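Local coordinates for protein dihydrodipicolinate synthase (Rhodopseudomonas palustris, PDB 3DZ1) that probably acts as a 4-hydroxy-tetrahydrodipicolinate synthase of the DapA family, a TIM-barrel lyase that would use pyruvate in lysine biosynthesis, at residues G11-A16 with S195-N200; I15-F20 with D32-F37; R69-A74 with V79-S84; G201-D206 with Y254-G259; R265-K270 with E293-L298. All coordinates share one frame; numbering follows the deposited sequence.

Interaction 1: G11-A16 with S195-N200; sequences GTFAIA and SILCGN
The phenyl ring of F13 is overlapped at its CD1 corner by one methyl of L197, and this pair makes up most of the contact. F13 CD1 lies 3.4 Å from L197 CD1, which is close for two carbons. The same methyl stands 3.7 Å from F13 CG and 3.9 Å from F13 CE1, so L197 CD1 sits by the CG-CD1-CE1 corner of the ring, approaching obliquely. The two side chains cross at roughly a right angle. The torsions of the leucine explain the reach: CG is beside the backbone N (chi1 -64°) and CD1 is extended away from CA (chi2 -168°), which makes CD1 the far end of the side chain. The other methyl, L197 CD2, is turned to the G11 carbonyl, with G11 O 4.2 Å away, a loose contact. Strands 11-15 and 195-198 are not neighbours in the sheet. Strand 215-218 runs between them, and F13 makes its backbone hydrogen bonds there, to A216 and T218. M217 of that middle strand touches both F13 and L197, while M167 of strand 165-170 packs on L197 as well. Both F13 and L197 are buried, and the contact centre is about 5 Å from the centre of the chain. Side chains meeting over an intervening strand in this way are characteristic of the interior of an eight-stranded TIM barrel, here beside M217, a predicted pyruvate-binding residue.

Interaction 2: I15-F20 with D32-F37; sequences IAPTPF and DRLTDF
L34 meets two prolines, P17 and P19, through a single methyl, and the cross-contact is wholly apolar. L34 CD1 is 3.7 Å from P19 CG, and on the other ring it is 4.0 Å from P17 CG and 4.1 Å from P17 CD. The leucine reaches them because its chain is extended at the end, with CD1 anti to CA (chi2 176°), which sends that methyl out from the helix to the two ring corners. Both prolines are buried, as is L34, and together the segments cover 109 Å² of surface. Among the polar groups, P17 O is buried here without a partner in the model, whereas T18 has its CB directed away from the helix and gives OG1 to a hydrogen bond with G53 O. T18 O also lies 3.3 Å above one face of the F20 ring, offset toward its rim. On the helix the backbone is regular, as D36 N bonds to D32 O at 2.9 Å, and T35 OG1 is tied back to I31 O. Both prolines lie in the loop that leaves strand 11-15 and leads into helix 28-40. Around them, A16 packs on Y38 of the same helix and P19 on S30 and I31, while L269 of helix 260-271 covers P17 from the C-terminal part of the chain.

Interaction 3: R69-A74 with V79-S84; sequences RFIKRA and VIVGVS
V79 places its two methyls against different parts of the helix end, CG1 on I71 and CG2 on A74. V79 CG1 is 3.8 Å from I71 CG1, and V79 CG2 is 3.6 Å from A74 CB. The valine is turned with CG1 anti to its backbone N (chi1 173°), and this leaves CG2 beside that N, pointing at the alanine. V79 CG2 also comes within 4.0 Å of the F70 carbonyl, measured to F70 O. Two residues further along the strand, V81 is met by the end of the same isoleucine: I71 CD1 lies 4.1 Å from V81 CG2, the two side chains crossing at about a right angle. The outer shell explains this placing. F70 O accepts the backbone hydrogen bond of A74 N at 3.0 Å, which fixes the last helical turn just where A74 departs from helical geometry. Helix segment 69-73 and strand segment 79-82 run nearly antiparallel (171°), their axes 8.9 Å apart. V48 of the neighbouring strand 45-48 packs on both V79 and V81, and A101 of helix 88-101 covers I71. The contact joins the helix and second strand of the beta-alpha-beta unit 45-48, 60-73, 78-82, and the residues that touch are all buried. The arginine charges of R69 and R73 are paired on the flank toward helix 28-40, in salt bridges with D32 and D36, while strand and helix are joined by the close fit of aliphatic carbons of I71, A74, V79 and V81, without a directional bond between the segments.

Interaction 4: G201-D206 with Y254-G259; sequences GGLFLD and YEHQQG
H256 and the G201-L203 loop meet at the rim of the TIM barrel, where the loop after strand 195-198 faces the end of helix 238-255. H256 is the centre of an inverse gamma turn, and G202 to L205 form a type I beta turn. The tight part is the imidazole itself, touched by G201 at its ND1 side and by L203 at its CD2-NE2 side. With chi1 at -176° the ring projects away from the backbone N of H256 and over to the loop, where H256 ND1 stands 3.9 Å from G201 CA. A beta carbon on G201 would point straight into H256 ND1, so the lack of one lets the ring approach its backbone. The loose side is the chain that follows: Q258 and G259 are exposed and make no contact with the 201-206 segment. On that segment, R253 of the second subunit forms a salt bridge with D206, a hydrogen bond with L203 O and a cation-pi contact with the F204 ring. W173 also packs on L203. The contact thus lies next to an interface between subunits. L203 crosses the imidazole at about a right angle, and its methyl comes obliquely to the ring, L203 CD2 being 3.8 Å from H256 CD2 and 3.9 Å from H256 NE2.

Interaction 5: R265-K270 with E293-L298; sequences RKYVLK and EEVDYL
Helices 265-270 and 293-298 cross at -57°, their short axes 11.3 Å apart at closest approach, with V268 CA and V295 CA the nearest pair at 8.4 Å. Both belong to the helical region that follows the TIM barrel at the C-terminal end of the chain, as in other DapA-family enzymes. V295 carries the apolar part. Its CG1 is directed toward helix 265-270, where V295 CG1 lies 3.9 Å from V268 CG2 and 3.9 Å from Y267 CE2. The methyl meets the tyrosine ring at its edge, near the ring plane, and the two side chains lie alongside one another, running opposite ways. Y254 of helix 238-255 packs on V295 too. A short polar link lies on the more open side of the contact, where both Y267 and D296 are partly exposed: D296 accepts from the phenol, and the side chains cross at about a right angle, while the ring and carboxylate planes are 33° apart. A weak, long ion pair with K271 gives the same oxygen a second partner. The phenol reaches D296 on the syn side, Y267 OH 2.6 Å from D296 OD1 and 16° out of the carboxylate plane.

From the N terminus, interaction 1 closes the longest loop, bringing strand 11-15 back to strand 195-198. Interaction 2 starts from the same stretch and closes the short loop into helix 28-40; interaction 3, inside the loop of interaction 1, ties helix 60-73 to the strand after it. Interaction 4 follows, joining 201-206 to the end of helix 238-255, and interaction 5 closes last, pairing the final two helices. No two loops cross. K266 NZ, a probable hydrogen-bond partner of T18 O, ties interaction 5 to interaction 2; the R265-E255 salt bridge ties it to interaction 4. Interactions 4 and 5 also touch the second subunit.

Interaction 1: G11-A16 with S195-N200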
# COMPACT_ATOMS: atom_id res chain seq x y z
N GLY A 11 -12.47 -22.33 23.60
CA GLY A 11 -11.32 -22.46 24.48
C GLY A 11 -10.08 -21.77 23.98
O GLY A 11 -10.15 -20.70 23.37
N THR A 12 -8.93 -22.38 24.21
CA THR A 12 -7.68 -21.78 23.78
C THR A 12 -6.91 -22.65 22.79
O THR A 12 -6.62 -23.81 23.07
CB THR A 12 -6.77 -21.51 25.01
OG1 THR A 12 -7.47 -20.68 25.95
CG2 THR A 12 -5.48 -20.81 24.58
N PHE A 13 -6.62 -22.09 21.62
CA PHE A 13 -5.84 -22.78 20.60
C PHE A 13 -4.48 -22.11 20.56
O PHE A 13 -4.39 -20.91 20.32
CB PHE A 13 -6.50 -22.67 19.22
CG PHE A 13 -7.54 -23.72 18.95
CD1 PHE A 13 -8.69 -23.79 19.73
CD2 PHE A 13 -7.38 -24.63 17.92
CE1 PHE A 13 -9.67 -24.76 19.49
CE2 PHE A 13 -8.35 -25.61 17.66
CZ PHE A 13 -9.49 -25.67 18.44
N ALA A 14 -3.42 -22.87 20.79
CA ALA A 14 -2.08 -22.29 20.77
C ALA A 14 -1.50 -22.24 19.36
O ALA A 14 -1.59 -23.20 18.62
CB ALA A 14 -1.16 -23.09 21.69
N ILE A 15 -0.93 -21.10 18.98
CA ILE A 15 -0.30 -20.98 17.67
C ILE A 15 1.15 -21.37 17.90
O ILE A 15 1.90 -20.66 18.57
CB ILE A 15 -0.36 -19.54 17.12
CG1 ILE A 15 -1.81 -19.07 17.05
CG2 ILE A 15 0.28 -19.50 15.73
CD1 ILE A 15 -1.98 -17.63 16.60
N ALA A 16 1.53 -22.51 17.34
CA ALA A 16 2.87 -23.04 17.53
C ALA A 16 3.96 -22.54 16.59
O ALA A 16 3.79 -22.50 15.37
CB ALA A 16 2.83 -24.57 17.45
N SER A 195 -17.52 -20.57 14.88
CA SER A 195 -16.62 -20.39 16.01
C SER A 195 -15.81 -19.12 15.77
O SER A 195 -15.40 -18.84 14.64
CB SER A 195 -15.67 -21.59 16.15
OG SER A 195 -14.72 -21.38 17.19
N ILE A 196 -15.62 -18.35 16.83
CA ILE A 196 -14.83 -17.13 16.72
C ILE A 196 -13.72 -17.17 17.76
O ILE A 196 -13.97 -17.07 18.96
CB ILE A 196 -15.69 -15.86 16.93
CG1 ILE A 196 -16.75 -15.76 15.83
CG2 ILE A 196 -14.79 -14.62 16.90
CD1 ILE A 196 -17.64 -14.50 15.92
N LEU A 197 -12.49 -17.36 17.30
CA LEU A 197 -11.33 -17.38 18.19
C LEU A 197 -10.55 -16.13 17.83
O LEU A 197 -10.35 -15.83 16.65
CB LEU A 197 -10.48 -18.63 17.97
CG LEU A 197 -11.15 -19.97 18.28
CD1 LEU A 197 -10.09 -21.05 18.30
CD2 LEU A 197 -11.87 -19.91 19.63
N CYS A 198 -10.11 -15.41 18.85
CA CYS A 198 -9.42 -14.15 18.62
C CYS A 198 -7.91 -14.17 18.64
O CYS A 198 -7.28 -14.97 19.34
CB CYS A 198 -9.94 -13.12 19.62
SG CYS A 198 -11.74 -12.94 19.49
N GLY A 199 -7.34 -13.27 17.85
CA GLY A 199 -5.90 -13.16 17.75
C GLY A 199 -5.37 -11.76 18.00
O GLY A 199 -5.66 -11.14 19.02
N ASN A 200 -4.60 -11.26 17.04
CA ASN A 200 -3.97 -9.94 17.15
C ASN A 200 -3.19 -9.87 18.46
O ASN A 200 -3.31 -8.90 19.22
CB ASN A 200 -5.00 -8.81 17.09
CG ASN A 200 -4.34 -7.44 16.98
OD1 ASN A 200 -3.27 -7.31 16.40
ND2 ASN A 200 -4.98 -6.41 17.53

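Interaction 2: I15-F20 with D32-F37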
# COMPACT_ATOMS: atom_id res chain seq x y z
N ILE A 15 -0.93 -21.10 18.98
CA ILE A 15 -0.30 -20.98 17.67
C ILE A 15 1.15 -21.37 17.90
O ILE A 15 1.90 -20.66 18.57
CB ILE A 15 -0.36 -19.54 17.12
CG1 ILE A 15 -1.81 -19.07 17.05
CG2 ILE A 15 0.28 -19.50 15.73
CD1 ILE A 15 -1.98 -17.63 16.60
N ALA A 16 1.53 -22.51 17.34
CA ALA A 16 2.87 -23.04 17.53
C ALA A 16 3.96 -22.54 16.59
O ALA A 16 3.79 -22.50 15.37
CB ALA A 16 2.83 -24.57 17.45
N PRO A 17 5.10 -22.12 17.16
CA PRO A 17 6.19 -21.65 16.31
C PRO A 17 6.84 -22.94 15.81
O PRO A 17 6.56 -24.01 16.34
CB PRO A 17 7.08 -20.90 17.30
CG PRO A 17 6.91 -21.70 18.55
CD PRO A 17 5.42 -21.94 18.59
N THR A 18 7.68 -22.85 14.79
CA THR A 18 8.37 -24.04 14.31
C THR A 18 9.74 -24.00 14.99
O THR A 18 10.53 -23.09 14.76
CB THR A 18 8.55 -24.01 12.78
OG1 THR A 18 7.26 -24.11 12.16
CG2 THR A 18 9.41 -25.17 12.31
N PRO A 19 10.01 -24.98 15.88
CA PRO A 19 11.28 -25.05 16.60
C PRO A 19 12.48 -25.35 15.70
O PRO A 19 12.46 -26.32 14.95
CB PRO A 19 11.05 -26.19 17.61
CG PRO A 19 9.56 -26.23 17.76
CD PRO A 19 9.09 -26.02 16.35
N PHE A 20 13.51 -24.51 15.79
CA PHE A 20 14.73 -24.69 15.01
C PHE A 20 15.95 -24.70 15.92
O PHE A 20 15.93 -24.15 17.02
CB PHE A 20 14.95 -23.52 14.03
CG PHE A 20 13.90 -23.40 12.96
CD1 PHE A 20 13.69 -24.42 12.04
CD2 PHE A 20 13.16 -22.22 12.85
CE1 PHE A 20 12.76 -24.27 11.02
CE2 PHE A 20 12.23 -22.07 11.83
CZ PHE A 20 12.03 -23.09 10.92
N ASP A 32 7.58 -31.96 19.93
CA ASP A 32 6.85 -32.86 20.82
C ASP A 32 6.69 -32.23 22.20
O ASP A 32 5.63 -32.32 22.82
CB ASP A 32 7.57 -34.20 20.97
CG ASP A 32 7.80 -34.91 19.64
OD1 ASP A 32 6.92 -34.83 18.76
OD2 ASP A 32 8.85 -35.56 19.49
N ARG A 33 7.75 -31.59 22.69
CA ARG A 33 7.73 -30.95 23.99
C ARG A 33 6.69 -29.83 24.04
O ARG A 33 5.95 -29.69 25.02
CB ARG A 33 9.12 -30.40 24.29
CG ARG A 33 9.32 -29.86 25.69
CD ARG A 33 10.73 -29.32 25.82
NE ARG A 33 11.72 -30.36 25.55
CZ ARG A 33 12.82 -30.18 24.83
NH1 ARG A 33 13.08 -29.00 24.28
NH2 ARG A 33 13.66 -31.18 24.65
N LEU A 34 6.64 -29.03 22.98
CA LEU A 34 5.67 -27.94 22.89
C LEU A 34 4.26 -28.51 22.88
O LEU A 34 3.38 -28.04 23.60
CB LEU A 34 5.88 -27.13 21.61
CG LEU A 34 6.89 -25.98 21.64
CD1 LEU A 34 7.02 -25.37 20.25
CD2 LEU A 34 6.42 -24.94 22.65
N THR A 35 4.05 -29.54 22.07
CA THR A 35 2.74 -30.17 21.95
C THR A 35 2.26 -30.73 23.29
O THR A 35 1.10 -30.53 23.66
CB THR A 35 2.76 -31.31 20.92
OG1 THR A 35 3.17 -30.80 19.64
CG2 THR A 35 1.36 -31.92 20.78
N ASP A 36 3.14 -31.43 23.99
CA ASP A 36 2.78 -32.01 25.29
C ASP A 36 2.40 -30.91 26.26
O ASP A 36 1.48 -31.05 27.07
CB ASP A 36 3.94 -32.81 25.87
CG ASP A 36 4.28 -34.04 25.05
OD1 ASP A 36 3.39 -34.52 24.32
OD2 ASP A 36 5.43 -34.52 25.14
N PHE A 37 3.14 -29.80 26.18
CA PHE A 37 2.91 -28.64 27.02
C PHE A 37 1.51 -28.08 26.80
O PHE A 37 0.73 -27.92 27.75
CB PHE A 37 3.95 -27.56 26.71
CG PHE A 37 3.69 -26.26 27.42
CD1 PHE A 37 3.84 -26.16 28.80
CD2 PHE A 37 3.25 -25.15 26.71
CE1 PHE A 37 3.56 -24.97 29.46
CE2 PHE A 37 2.97 -23.95 27.37
CZ PHE A 37 3.12 -23.87 28.75

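Interaction 3: R69-A74 with V79-S84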
# COMPACT_ATOMS: atom_id res chain seq x y z
N ARG A 69 4.28 -33.87 12.19
CA ARG A 69 4.82 -34.13 13.52
C ARG A 69 3.84 -33.65 14.59
O ARG A 69 3.55 -34.37 15.55
CB ARG A 69 6.16 -33.41 13.70
CG ARG A 69 6.90 -33.75 14.99
CD ARG A 69 7.76 -34.99 14.81
NE ARG A 69 8.41 -35.40 16.05
CZ ARG A 69 9.36 -36.34 16.11
NH1 ARG A 69 9.76 -36.95 15.01
NH2 ARG A 69 9.88 -36.67 17.28
N PHE A 70 3.34 -32.43 14.41
CA PHE A 70 2.38 -31.84 15.35
C PHE A 70 1.06 -32.61 15.38
O PHE A 70 0.51 -32.86 16.45
CB PHE A 70 2.10 -30.38 14.98
CG PHE A 70 3.10 -29.40 15.53
CD1 PHE A 70 3.19 -29.16 16.89
CD2 PHE A 70 3.93 -28.69 14.67
CE1 PHE A 70 4.09 -28.23 17.40
CE2 PHE A 70 4.84 -27.76 15.16
CZ PHE A 70 4.92 -27.53 16.53
N ILE A 71 0.55 -32.95 14.20
CA ILE A 71 -0.71 -33.67 14.11
C ILE A 71 -0.65 -35.01 14.84
O ILE A 71 -1.54 -35.34 15.62
CB ILE A 71 -1.10 -33.91 12.63
CG1 ILE A 71 -1.36 -32.56 11.94
CG2 ILE A 71 -2.36 -34.76 12.55
CD1 ILE A 71 -1.63 -32.67 10.45
N LYS A 72 0.41 -35.77 14.60
CA LYS A 72 0.57 -37.07 15.23
C LYS A 72 0.78 -37.01 16.74
O LYS A 72 0.38 -37.93 17.46
CB LYS A 72 1.73 -37.83 14.58
CG LYS A 72 1.54 -38.07 13.09
CD LYS A 72 0.28 -38.87 12.82
CE LYS A 72 0.12 -39.18 11.34
NZ LYS A 72 -1.11 -39.97 11.09
N ARG A 73 1.39 -35.93 17.21
CA ARG A 73 1.66 -35.78 18.64
C ARG A 73 0.45 -35.32 19.45
O ARG A 73 0.24 -35.78 20.58
CB ARG A 73 2.82 -34.80 18.84
CG ARG A 73 3.34 -34.71 20.26
CD ARG A 73 4.16 -35.94 20.61
NE ARG A 73 4.69 -35.88 21.97
CZ ARG A 73 5.57 -36.74 22.46
NH1 ARG A 73 6.01 -37.74 21.71
NH2 ARG A 73 6.01 -36.61 23.71
N ALA A 74 -0.34 -34.41 18.88
CA ALA A 74 -1.52 -33.88 19.57
C ALA A 74 -2.73 -34.79 19.42
O ALA A 74 -3.77 -34.38 18.89
CB ALA A 74 -1.84 -32.49 19.05
N VAL A 79 -5.78 -30.11 15.59
CA VAL A 79 -4.69 -29.34 14.99
C VAL A 79 -5.11 -28.70 13.67
O VAL A 79 -5.61 -29.37 12.77
CB VAL A 79 -3.44 -30.23 14.75
CG1 VAL A 79 -2.39 -29.46 13.97
CG2 VAL A 79 -2.87 -30.67 16.09
N ILE A 80 -4.90 -27.39 13.58
CA ILE A 80 -5.25 -26.63 12.40
C ILE A 80 -3.98 -26.26 11.64
O ILE A 80 -3.04 -25.71 12.22
CB ILE A 80 -6.00 -25.34 12.80
CG1 ILE A 80 -7.29 -25.72 13.53
CG2 ILE A 80 -6.30 -24.50 11.57
CD1 ILE A 80 -7.91 -24.57 14.26
N VAL A 81 -3.93 -26.57 10.35
CA VAL A 81 -2.75 -26.27 9.56
C VAL A 81 -3.00 -25.07 8.65
O VAL A 81 -3.99 -25.03 7.92
CB VAL A 81 -2.33 -27.48 8.70
CG1 VAL A 81 -1.05 -27.16 7.93
CG2 VAL A 81 -2.15 -28.71 9.59
N GLY A 82 -2.11 -24.08 8.72
CA GLY A 82 -2.26 -22.92 7.87
C GLY A 82 -1.89 -23.36 6.47
O GLY A 82 -0.83 -23.95 6.27
N VAL A 83 -2.76 -23.10 5.49
CA VAL A 83 -2.47 -23.49 4.12
C VAL A 83 -2.44 -22.31 3.15
O VAL A 83 -2.38 -22.51 1.94
CB VAL A 83 -3.49 -24.53 3.59
CG1 VAL A 83 -3.43 -25.79 4.44
CG2 VAL A 83 -4.89 -23.95 3.60
N SER A 84 -2.48 -21.10 3.68
CA SER A 84 -2.43 -19.90 2.84
C SER A 84 -1.22 -20.04 1.92
O SER A 84 -0.13 -20.40 2.37
CB SER A 84 -2.30 -18.65 3.70
OG SER A 84 -3.40 -18.54 4.60

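Interaction 4: G201-D206 with Y254-G259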
# COMPACT_ATOMS: atom_id res chain seq x y z
N GLY A 201 -2.40 -10.91 18.72
CA GLY A 201 -1.57 -10.97 19.91
C GLY A 201 -2.30 -11.02 21.24
O GLY A 201 -1.66 -10.95 22.29
N GLY A 202 -3.62 -11.14 21.20
CA GLY A 202 -4.41 -11.18 22.42
C GLY A 202 -4.56 -9.81 23.05
O GLY A 202 -4.96 -9.68 24.21
N LEU A 203 -4.26 -8.77 22.28
CA LEU A 203 -4.33 -7.40 22.77
C LEU A 203 -5.69 -7.00 23.32
O LEU A 203 -5.77 -6.18 24.23
CB LEU A 203 -3.91 -6.44 21.65
CG LEU A 203 -3.46 -5.02 22.03
CD1 LEU A 203 -2.17 -5.10 22.84
CD2 LEU A 203 -3.23 -4.20 20.76
N PHE A 204 -6.77 -7.58 22.79
CA PHE A 204 -8.11 -7.26 23.27
C PHE A 204 -8.90 -8.47 23.76
O PHE A 204 -10.13 -8.42 23.84
CB PHE A 204 -8.92 -6.55 22.18
CG PHE A 204 -8.56 -5.10 22.02
CD1 PHE A 204 -7.40 -4.71 21.36
CD2 PHE A 204 -9.36 -4.12 22.61
CE1 PHE A 204 -7.04 -3.38 21.28
CE2 PHE A 204 -9.00 -2.77 22.54
CZ PHE A 204 -7.83 -2.40 21.87
N LEU A 205 -8.21 -9.55 24.11
CA LEU A 205 -8.88 -10.76 24.56
C LEU A 205 -9.87 -10.55 25.71
O LEU A 205 -10.93 -11.18 25.76
CB LEU A 205 -7.86 -11.82 24.97
CG LEU A 205 -8.48 -13.19 25.29
CD1 LEU A 205 -9.24 -13.71 24.08
CD2 LEU A 205 -7.38 -14.16 25.70
N ASP A 206 -9.52 -9.65 26.63
CA ASP A 206 -10.39 -9.41 27.77
C ASP A 206 -11.79 -8.99 27.35
O ASP A 206 -12.78 -9.55 27.83
CB ASP A 206 -9.76 -8.37 28.72
CG ASP A 206 -9.47 -7.03 28.04
OD1 ASP A 206 -9.27 -6.99 26.81
OD2 ASP A 206 -9.42 -6.02 28.76
N TYR A 254 4.35 -6.23 24.65
CA TYR A 254 5.76 -6.22 24.25
C TYR A 254 5.97 -7.23 23.13
O TYR A 254 6.69 -6.97 22.16
CB TYR A 254 6.68 -6.57 25.43
CG TYR A 254 8.12 -6.18 25.20
CD1 TYR A 254 8.62 -4.95 25.65
CD2 TYR A 254 8.99 -7.01 24.49
CE1 TYR A 254 9.94 -4.57 25.39
CE2 TYR A 254 10.30 -6.64 24.23
CZ TYR A 254 10.77 -5.41 24.68
OH TYR A 254 12.07 -5.03 24.40
N GLU A 255 5.33 -8.39 23.26
CA GLU A 255 5.44 -9.46 22.26
C GLU A 255 4.67 -9.10 20.99
O GLU A 255 4.95 -9.62 19.91
CB GLU A 255 4.90 -10.77 22.82
CG GLU A 255 5.21 -11.99 21.97
CD GLU A 255 4.43 -13.22 22.38
OE1 GLU A 255 4.55 -13.65 23.55
OE2 GLU A 255 3.68 -13.77 21.54
N HIS A 256 3.70 -8.20 21.14
CA HIS A 256 2.86 -7.75 20.03
C HIS A 256 3.57 -6.69 19.18
O HIS A 256 3.02 -5.63 18.91
CB HIS A 256 1.55 -7.19 20.58
CG HIS A 256 0.56 -6.79 19.52
ND1 HIS A 256 0.02 -7.69 18.62
CD2 HIS A 256 0.01 -5.59 19.22
CE1 HIS A 256 -0.82 -7.06 17.82
NE2 HIS A 256 -0.85 -5.79 18.16
N GLN A 257 4.80 -6.97 18.79
CA GLN A 257 5.56 -6.06 17.95
C GLN A 257 5.97 -6.82 16.70
O GLN A 257 6.48 -7.94 16.80
CB GLN A 257 6.82 -5.56 18.68
CG GLN A 257 6.57 -4.51 19.73
CD GLN A 257 7.85 -4.06 20.40
OE1 GLN A 257 8.44 -4.80 21.19
NE2 GLN A 257 8.29 -2.85 20.09
N GLN A 258 5.74 -6.24 15.53
CA GLN A 258 6.10 -6.89 14.28
C GLN A 258 7.59 -7.20 14.21
O GLN A 258 8.42 -6.35 14.50
CB GLN A 258 5.70 -6.01 13.10
CG GLN A 258 4.19 -5.88 12.93
CD GLN A 258 3.52 -7.21 12.65
OE1 GLN A 258 3.83 -7.88 11.66
NE2 GLN A 258 2.61 -7.61 13.53
N GLY A 259 7.92 -8.43 13.84
CA GLY A 259 9.31 -8.84 13.74
C GLY A 259 9.91 -9.26 15.07
O GLY A 259 10.37 -10.39 15.23

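Interaction 5: R265-K270 with E293-L298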
# COMPACT_ATOMS: atom_id res chain seq x y z
N ARG A 265 8.78 -14.41 21.67
CA ARG A 265 8.13 -15.70 21.91
C ARG A 265 9.14 -16.83 22.08
O ARG A 265 9.10 -17.57 23.05
CB ARG A 265 7.24 -16.09 20.73
CG ARG A 265 5.98 -15.27 20.55
CD ARG A 265 5.24 -15.74 19.30
NE ARG A 265 4.03 -14.96 19.05
CZ ARG A 265 4.03 -13.66 18.77
NH1 ARG A 265 5.16 -12.98 18.72
NH2 ARG A 265 2.88 -13.03 18.55
N LYS A 266 10.02 -16.97 21.10
CA LYS A 266 11.02 -18.03 21.14
C LYS A 266 11.99 -17.90 22.31
O LYS A 266 12.42 -18.90 22.88
CB LYS A 266 11.76 -18.11 19.81
CG LYS A 266 10.91 -18.76 18.71
CD LYS A 266 11.73 -19.12 17.49
CE LYS A 266 10.99 -20.11 16.61
NZ LYS A 266 11.83 -20.59 15.48
N TYR A 267 12.33 -16.66 22.66
CA TYR A 267 13.23 -16.42 23.78
C TYR A 267 12.58 -16.93 25.07
O TYR A 267 13.21 -17.64 25.85
CB TYR A 267 13.51 -14.92 23.91
CG TYR A 267 14.23 -14.53 25.19
CD1 TYR A 267 15.55 -14.91 25.41
CD2 TYR A 267 13.58 -13.80 26.18
CE1 TYR A 267 16.21 -14.58 26.59
CE2 TYR A 267 14.23 -13.46 27.37
CZ TYR A 267 15.54 -13.85 27.57
OH TYR A 267 16.18 -13.53 28.74
N VAL A 268 11.32 -16.59 25.28
CA VAL A 268 10.61 -17.01 26.49
C VAL A 268 10.32 -18.52 26.51
O VAL A 268 10.50 -19.17 27.55
CB VAL A 268 9.28 -16.24 26.66
CG1 VAL A 268 8.53 -16.76 27.88
CG2 VAL A 268 9.56 -14.75 26.81
N LEU A 269 9.89 -19.07 25.39
CA LEU A 269 9.59 -20.50 25.33
C LEU A 269 10.84 -21.32 25.62
O LEU A 269 10.75 -22.44 26.14
CB LEU A 269 9.01 -20.87 23.96
CG LEU A 269 7.62 -20.30 23.67
CD1 LEU A 269 7.23 -20.56 22.22
CD2 LEU A 269 6.61 -20.94 24.62
N LYS A 270 12.00 -20.78 25.28
CA LYS A 270 13.26 -21.48 25.54
C LYS A 270 13.54 -21.38 27.03
O LYS A 270 13.91 -22.36 27.68
CB LYS A 270 14.41 -20.82 24.76
CG LYS A 270 15.77 -21.45 25.02
CD LYS A 270 16.88 -20.64 24.35
CE LYS A 270 18.25 -21.15 24.76
NZ LYS A 270 19.33 -20.21 24.32
N GLU A 293 16.75 -8.11 28.54
CA GLU A 293 16.64 -7.65 29.93
C GLU A 293 15.23 -7.10 30.17
O GLU A 293 14.62 -7.37 31.21
CB GLU A 293 17.67 -6.55 30.21
CG GLU A 293 17.79 -6.13 31.68
CD GLU A 293 16.57 -5.39 32.20
OE1 GLU A 293 15.99 -4.59 31.44
OE2 GLU A 293 16.19 -5.59 33.38
N GLU A 294 14.73 -6.32 29.22
CA GLU A 294 13.39 -5.74 29.35
C GLU A 294 12.34 -6.85 29.44
O GLU A 294 11.42 -6.76 30.25
CB GLU A 294 13.10 -4.82 28.16
CG GLU A 294 14.12 -3.69 28.02
CD GLU A 294 13.89 -2.81 26.81
OE1 GLU A 294 13.56 -3.36 25.74
OE2 GLU A 294 14.06 -1.58 26.92
N VAL A 295 12.48 -7.88 28.62
CA VAL A 295 11.55 -9.00 28.66
C VAL A 295 11.68 -9.68 30.02
O VAL A 295 10.68 -10.04 30.64
CB VAL A 295 11.85 -10.04 27.55
CG1 VAL A 295 10.98 -11.29 27.74
CG2 VAL A 295 11.58 -9.41 26.18
N ASP A 296 12.92 -9.86 30.48
CA ASP A 296 13.16 -10.49 31.78
C ASP A 296 12.49 -9.68 32.88
O ASP A 296 11.94 -10.25 33.83
CB ASP A 296 14.66 -10.57 32.08
CG ASP A 296 15.38 -11.60 31.22
OD1 ASP A 296 14.70 -12.44 30.60
OD2 ASP A 296 16.63 -11.56 31.17
N TYR A 297 12.54 -8.36 32.77
CA TYR A 297 11.93 -7.49 33.77
C TYR A 297 10.42 -7.74 33.83
O TYR A 297 9.85 -7.88 34.91
CB TYR A 297 12.20 -6.02 33.44
CG TYR A 297 11.65 -5.06 34.48
CD1 TYR A 297 12.15 -5.04 35.78
CD2 TYR A 297 10.64 -4.17 34.15
CE1 TYR A 297 11.65 -4.16 36.73
CE2 TYR A 297 10.13 -3.27 35.10
CZ TYR A 297 10.63 -3.27 36.38
OH TYR A 297 10.13 -2.39 37.31
N LEU A 298 9.79 -7.78 32.66
CA LEU A 298 8.35 -8.01 32.60
C LEU A 298 8.01 -9.38 33.19
O LEU A 298 7.03 -9.53 33.92
CB LEU A 298 7.86 -7.93 31.15
CG LEU A 298 7.99 -6.55 30.48
CD1 LEU A 298 7.48 -6.63 29.05
CD2 LEU A 298 7.21 -5.51 31.28